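Local coordinates for protein integral membrane indolylacetylinositol arabinosyltransferase EmbB (Mycolicibacterium smegmatis MC2 155, PDB 7BVC) that probably transfers arabinose units in the polymerization of the arabinan of arabinogalactan, as a membrane-embedded glycosyltransferase that binds the drug ethambutol, at residues R213-M226 with A477-E490. Numbering follows the deposited sequence.
Sequences RFTTHPTALKLAAM and AVVFADQTIATVLE
K222 reaches the loop 480-484 with its ammonium group. Its NZ donates a hydrogen bond to the backbone O of F480 at 3.1 Å, tilted 34° from that carbonyl plane. The backbone O of Q483 lies 2.9 Å from the same NZ. CG stands anti to the backbone N (chi1 -155°) and the rest of the lysine chain is straight, which carries NZ across from the helix 220-224 to the loop. F480 is where the chain leaves the helix 476-479, so the lysine meets a carbonyl at a helix end.

M226 packs its CE against CB of A481 at 3.7 Å, and its CG comes near CB of A477 in helix 476-479. P218 lays its ring near the O of A481. Further along, OG1 of T216 sits 3.0 Å from the backbone O of D482.

The side chains of F214 and T487 run antiparallel alongside one another, with CD1 of F214 4.0 Å from CB of T487. The amide oxygen of Q483 meets the F214 ring edge-on. OG1 of T487 donates a hydrogen bond to this OE1, which helps position the amide. NE2 of Q483 lies 3.5 Å from the backbone O of F214. Within the same segment as F214, CG of R213 lies over one face of its ring. At the far end R213 crosses E490 at about a right angle, and NH1 to OE2 is a long salt bridge of 3.7 Å. NH2 of R213 also bonds the O of G1076, and OE1 of E490 pairs with R493.

The strand 216-218 pairs with strand 49-55, so the contact joins this small sheet to the loop between helices 476-479 and 485-497. A positive charge beside the carbonyl oxygens of F480 and Q483 is electrostatically favourable and would probably help satisfy carbonyls at a helix end.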
loop_
_atom_site.group_PDB
_atom_site.type_symbol
_atom_site.label_atom_id
_atom_site.label_comp_id
_atom_site.label_asym_id
_atom_site.label_seq_id
_atom_site.Cartn_x
_atom_site.Cartn_y
_atom_site.Cartn_z
ATOM N N ARG B 213 -25.750 23.066 -16.982
ATOM C CA ARG B 213 -26.388 21.942 -17.649
ATOM C C ARG B 213 -27.040 20.959 -16.691
ATOM O O ARG B 213 -27.827 20.120 -17.141
ATOM C CB ARG B 213 -25.372 21.193 -18.524
ATOM C CG ARG B 213 -24.364 20.378 -17.745
ATOM C CD ARG B 213 -23.583 19.459 -18.662
ATOM N NE ARG B 213 -22.828 20.207 -19.660
ATOM C CZ ARG B 213 -22.158 19.649 -20.662
ATOM N NH1 ARG B 213 -22.148 18.330 -20.800
ATOM N NH2 ARG B 213 -21.500 20.407 -21.524
ATOM N N PHE B 214 -26.735 21.029 -15.399
ATOM C CA PHE B 214 -27.381 20.193 -14.400
ATOM C C PHE B 214 -28.525 20.903 -13.690
ATOM O O PHE B 214 -29.202 20.287 -12.864
ATOM C CB PHE B 214 -26.357 19.713 -13.368
ATOM C CG PHE B 214 -25.108 19.140 -13.970
ATOM C CD1 PHE B 214 -25.114 17.884 -14.550
ATOM C CD2 PHE B 214 -23.922 19.851 -13.943
ATOM C CE1 PHE B 214 -23.964 17.355 -15.099
ATOM C CE2 PHE B 214 -22.770 19.325 -14.491
ATOM C CZ PHE B 214 -22.792 18.076 -15.069
ATOM N N THR B 215 -28.758 22.180 -13.995
ATOM C CA THR B 215 -29.818 22.960 -13.360
ATOM C C THR B 215 -31.044 22.937 -14.267
ATOM O O THR B 215 -31.315 23.869 -15.024
ATOM C CB THR B 215 -29.347 24.384 -13.087
ATOM O OG1 THR B 215 -28.010 24.356 -12.571
ATOM C CG2 THR B 215 -30.258 25.058 -12.078
ATOM N N THR B 216 -31.793 21.842 -14.184
ATOM C CA THR B 216 -32.993 21.640 -14.979
ATOM C C THR B 216 -34.175 21.330 -14.070
ATOM O O THR B 216 -34.026 21.110 -12.866
ATOM C CB THR B 216 -32.803 20.503 -15.994
ATOM O OG1 THR B 216 -32.675 19.255 -15.304
ATOM C CG2 THR B 216 -31.561 20.735 -16.840
ATOM N N HIS B 217 -35.368 21.317 -14.668
ATOM C CA HIS B 217 -36.596 20.947 -13.981
ATOM C C HIS B 217 -37.550 20.376 -15.017
ATOM O O HIS B 217 -37.642 20.918 -16.127
ATOM C CB HIS B 217 -37.242 22.133 -13.257
ATOM C CG HIS B 217 -37.756 23.200 -14.172
ATOM N ND1 HIS B 217 -39.004 23.143 -14.754
ATOM C CD2 HIS B 217 -37.193 24.355 -14.600
ATOM C CE1 HIS B 217 -39.187 24.215 -15.502
ATOM N NE2 HIS B 217 -38.104 24.967 -15.426
ATOM N N PRO B 218 -38.264 19.299 -14.697
ATOM C CA PRO B 218 -39.063 18.612 -15.715
ATOM C C PRO B 218 -40.236 19.455 -16.189
ATOM O O PRO B 218 -40.661 20.412 -15.540
ATOM C CB PRO B 218 -39.545 17.352 -14.993
ATOM C CG PRO B 218 -39.595 17.755 -13.565
ATOM C CD PRO B 218 -38.434 18.692 -13.366
ATOM N N THR B 219 -40.757 19.078 -17.352
ATOM C CA THR B 219 -41.891 19.758 -17.954
ATOM C C THR B 219 -43.186 19.064 -17.538
ATOM O O THR B 219 -43.195 18.175 -16.683
ATOM C CB THR B 219 -41.737 19.803 -19.472
ATOM O OG1 THR B 219 -41.457 18.487 -19.963
ATOM C CG2 THR B 219 -40.603 20.727 -19.860
ATOM N N ALA B 220 -44.306 19.470 -18.141
ATOM C CA ALA B 220 -45.583 18.838 -17.830
ATOM C C ALA B 220 -45.645 17.411 -18.354
ATOM O O ALA B 220 -46.279 16.552 -17.732
ATOM C CB ALA B 220 -46.731 19.666 -18.404
ATOM N N LEU B 221 -44.996 17.139 -19.485
ATOM C CA LEU B 221 -45.017 15.796 -20.051
ATOM C C LEU B 221 -44.239 14.821 -19.175
ATOM O O LEU B 221 -44.719 13.721 -18.871
ATOM C CB LEU B 221 -44.451 15.820 -21.469
ATOM C CG LEU B 221 -44.776 14.627 -22.365
ATOM C CD1 LEU B 221 -46.272 14.536 -22.601
ATOM C CD2 LEU B 221 -44.032 14.743 -23.682
ATOM N N LYS B 222 -43.033 15.208 -18.756
ATOM C CA LYS B 222 -42.219 14.353 -17.905
ATOM C C LYS B 222 -42.798 14.192 -16.507
ATOM O O LYS B 222 -42.389 13.274 -15.789
ATOM C CB LYS B 222 -40.795 14.905 -17.815
ATOM C CG LYS B 222 -39.741 13.859 -17.501
ATOM C CD LYS B 222 -38.398 14.496 -17.202
ATOM C CE LYS B 222 -37.342 13.442 -16.929
ATOM N NZ LYS B 222 -36.093 14.037 -16.384
ATOM N N LEU B 223 -43.731 15.052 -16.103
ATOM C CA LEU B 223 -44.421 14.886 -14.829
ATOM C C LEU B 223 -45.654 14.005 -14.968
ATOM O O LEU B 223 -45.927 13.175 -14.094
ATOM C CB LEU B 223 -44.818 16.249 -14.260
ATOM C CG LEU B 223 -43.793 16.945 -13.368
ATOM C CD1 LEU B 223 -44.272 18.337 -12.999
ATOM C CD2 LEU B 223 -43.521 16.122 -12.121
ATOM N N ALA B 224 -46.410 14.175 -16.056
ATOM C CA ALA B 224 -47.544 13.295 -16.309
ATOM C C ALA B 224 -47.089 11.870 -16.586
ATOM O O ALA B 224 -47.839 10.921 -16.332
ATOM C CB ALA B 224 -48.373 13.826 -17.476
ATOM N N ALA B 225 -45.875 11.696 -17.103
ATOM C CA ALA B 225 -45.332 10.362 -17.320
ATOM C C ALA B 225 -44.658 9.786 -16.084
ATOM O O ALA B 225 -44.435 8.573 -16.030
ATOM C CB ALA B 225 -44.337 10.376 -18.484
ATOM N N MET B 226 -44.323 10.619 -15.099
ATOM C CA MET B 226 -43.791 10.132 -13.834
ATOM C C MET B 226 -44.887 9.789 -12.840
ATOM O O MET B 226 -44.731 8.845 -12.056
ATOM C CB MET B 226 -42.855 11.171 -13.212
ATOM C CG MET B 226 -41.411 11.065 -13.669
ATOM S SD MET B 226 -40.464 12.552 -13.292
ATOM C CE MET B 226 -40.810 12.734 -11.548
ATOM N N ALA B 477 -38.334 6.198 -12.485
ATOM C CA ALA B 477 -39.113 7.408 -12.274
ATOM C C ALA B 477 -38.664 8.200 -11.057
ATOM O O ALA B 477 -39.023 9.376 -10.938
ATOM C CB ALA B 477 -40.596 7.061 -12.137
ATOM N N VAL B 478 -37.900 7.593 -10.155
ATOM C CA VAL B 478 -37.354 8.286 -8.998
ATOM C C VAL B 478 -35.905 8.698 -9.232
ATOM O O VAL B 478 -35.477 9.761 -8.782
ATOM C CB VAL B 478 -37.486 7.397 -7.743
ATOM C CG1 VAL B 478 -36.869 8.072 -6.531
ATOM C CG2 VAL B 478 -38.945 7.060 -7.487
ATOM N N VAL B 479 -35.151 7.868 -9.952
ATOM C CA VAL B 479 -33.758 8.179 -10.248
ATOM C C VAL B 479 -33.663 9.333 -11.239
ATOM O O VAL B 479 -32.831 10.235 -11.083
ATOM C CB VAL B 479 -33.040 6.922 -10.768
ATOM C CG1 VAL B 479 -31.699 7.286 -11.361
ATOM C CG2 VAL B 479 -32.871 5.910 -9.647
ATOM N N PHE B 480 -34.514 9.332 -12.263
ATOM C CA PHE B 480 -34.465 10.332 -13.326
ATOM C C PHE B 480 -35.551 11.385 -13.170
ATOM O O PHE B 480 -36.128 11.846 -14.159
ATOM C CB PHE B 480 -34.564 9.655 -14.687
ATOM C CG PHE B 480 -33.342 8.869 -15.059
ATOM C CD1 PHE B 480 -32.228 9.503 -15.575
ATOM C CD2 PHE B 480 -33.307 7.500 -14.889
ATOM C CE1 PHE B 480 -31.104 8.783 -15.916
ATOM C CE2 PHE B 480 -32.185 6.775 -15.229
ATOM C CZ PHE B 480 -31.082 7.418 -15.743
ATOM N N ALA B 481 -35.854 11.778 -11.932
ATOM C CA ALA B 481 -36.868 12.804 -11.712
ATOM C C ALA B 481 -36.351 14.180 -12.110
ATOM O O ALA B 481 -37.012 14.911 -12.855
ATOM C CB ALA B 481 -37.312 12.794 -10.251
ATOM N N ASP B 482 -35.170 14.551 -11.619
ATOM C CA ASP B 482 -34.571 15.839 -11.945
ATOM C C ASP B 482 -33.503 15.754 -13.024
ATOM O O ASP B 482 -33.362 16.693 -13.813
ATOM C CB ASP B 482 -33.962 16.472 -10.687
ATOM C CG ASP B 482 -33.701 17.958 -10.847
ATOM O OD1 ASP B 482 -34.660 18.748 -10.730
ATOM O OD2 ASP B 482 -32.537 18.340 -11.087
ATOM N N GLN B 483 -32.759 14.656 -13.086
ATOM C CA GLN B 483 -31.618 14.546 -13.982
ATOM C C GLN B 483 -32.071 14.006 -15.341
ATOM O O GLN B 483 -33.268 13.913 -15.624
ATOM C CB GLN B 483 -30.532 13.680 -13.336
ATOM C CG GLN B 483 -29.638 14.441 -12.374
ATOM C CD GLN B 483 -29.097 15.720 -12.976
ATOM O OE1 GLN B 483 -28.562 15.721 -14.084
ATOM N NE2 GLN B 483 -29.240 16.821 -12.250
ATOM N N THR B 484 -31.111 13.645 -16.189
ATOM C CA THR B 484 -31.370 13.228 -17.559
ATOM C C THR B 484 -30.263 12.263 -17.962
ATOM O O THR B 484 -29.154 12.312 -17.426
ATOM C CB THR B 484 -31.442 14.451 -18.487
ATOM O OG1 THR B 484 -32.612 15.217 -18.173
ATOM C CG2 THR B 484 -31.508 14.055 -19.943
ATOM N N ILE B 485 -30.576 11.368 -18.904
ATOM C CA ILE B 485 -29.614 10.342 -19.302
ATOM C C ILE B 485 -28.342 10.963 -19.870
ATOM O O ILE B 485 -27.243 10.427 -19.679
ATOM C CB ILE B 485 -30.266 9.355 -20.294
ATOM C CG1 ILE B 485 -29.377 8.125 -20.492
ATOM C CG2 ILE B 485 -30.568 10.026 -21.623
ATOM C CD1 ILE B 485 -29.210 7.290 -19.248
ATOM N N ALA B 486 -28.456 12.109 -20.546
ATOM C CA ALA B 486 -27.275 12.760 -21.103
ATOM C C ALA B 486 -26.377 13.310 -20.000
ATOM O O ALA B 486 -25.157 13.111 -20.021
ATOM C CB ALA B 486 -27.693 13.872 -22.063
ATOM N N THR B 487 -26.967 14.006 -19.025
ATOM C CA THR B 487 -26.175 14.526 -17.918
ATOM C C THR B 487 -25.623 13.402 -17.053
ATOM O O THR B 487 -24.513 13.520 -16.520
ATOM C CB THR B 487 -27.013 15.482 -17.073
ATOM O OG1 THR B 487 -27.953 14.734 -16.295
ATOM C CG2 THR B 487 -27.766 16.454 -17.962
ATOM N N VAL B 488 -26.364 12.303 -16.919
ATOM C CA VAL B 488 -25.856 11.152 -16.182
ATOM C C VAL B 488 -24.645 10.563 -16.890
ATOM O O VAL B 488 -23.632 10.244 -16.256
ATOM C CB VAL B 488 -26.970 10.108 -15.991
ATOM C CG1 VAL B 488 -26.377 8.752 -15.657
ATOM C CG2 VAL B 488 -27.928 10.551 -14.901
ATOM N N LEU B 489 -24.720 10.419 -18.216
ATOM C CA LEU B 489 -23.578 9.912 -18.970
ATOM C C LEU B 489 -22.380 10.844 -18.852
ATOM O O LEU B 489 -21.242 10.386 -18.700
ATOM C CB LEU B 489 -23.963 9.717 -20.436
ATOM C CG LEU B 489 -24.832 8.500 -20.756
ATOM C CD1 LEU B 489 -25.237 8.506 -22.220
ATOM C CD2 LEU B 489 -24.105 7.217 -20.406
ATOM N N GLU B 490 -22.614 12.157 -18.911
ATOM C CA GLU B 490 -21.511 13.109 -18.803
ATOM C C GLU B 490 -20.847 13.039 -17.434
ATOM O O GLU B 490 -19.612 13.014 -17.330
ATOM C CB GLU B 490 -22.012 14.525 -19.078
ATOM C CG GLU B 490 -20.939 15.593 -18.990
ATOM C CD GLU B 490 -19.941 15.508 -20.127
ATOM O OE1 GLU B 490 -18.751 15.811 -19.898
ATOM O OE2 GLU B 490 -20.343 15.135 -21.248
#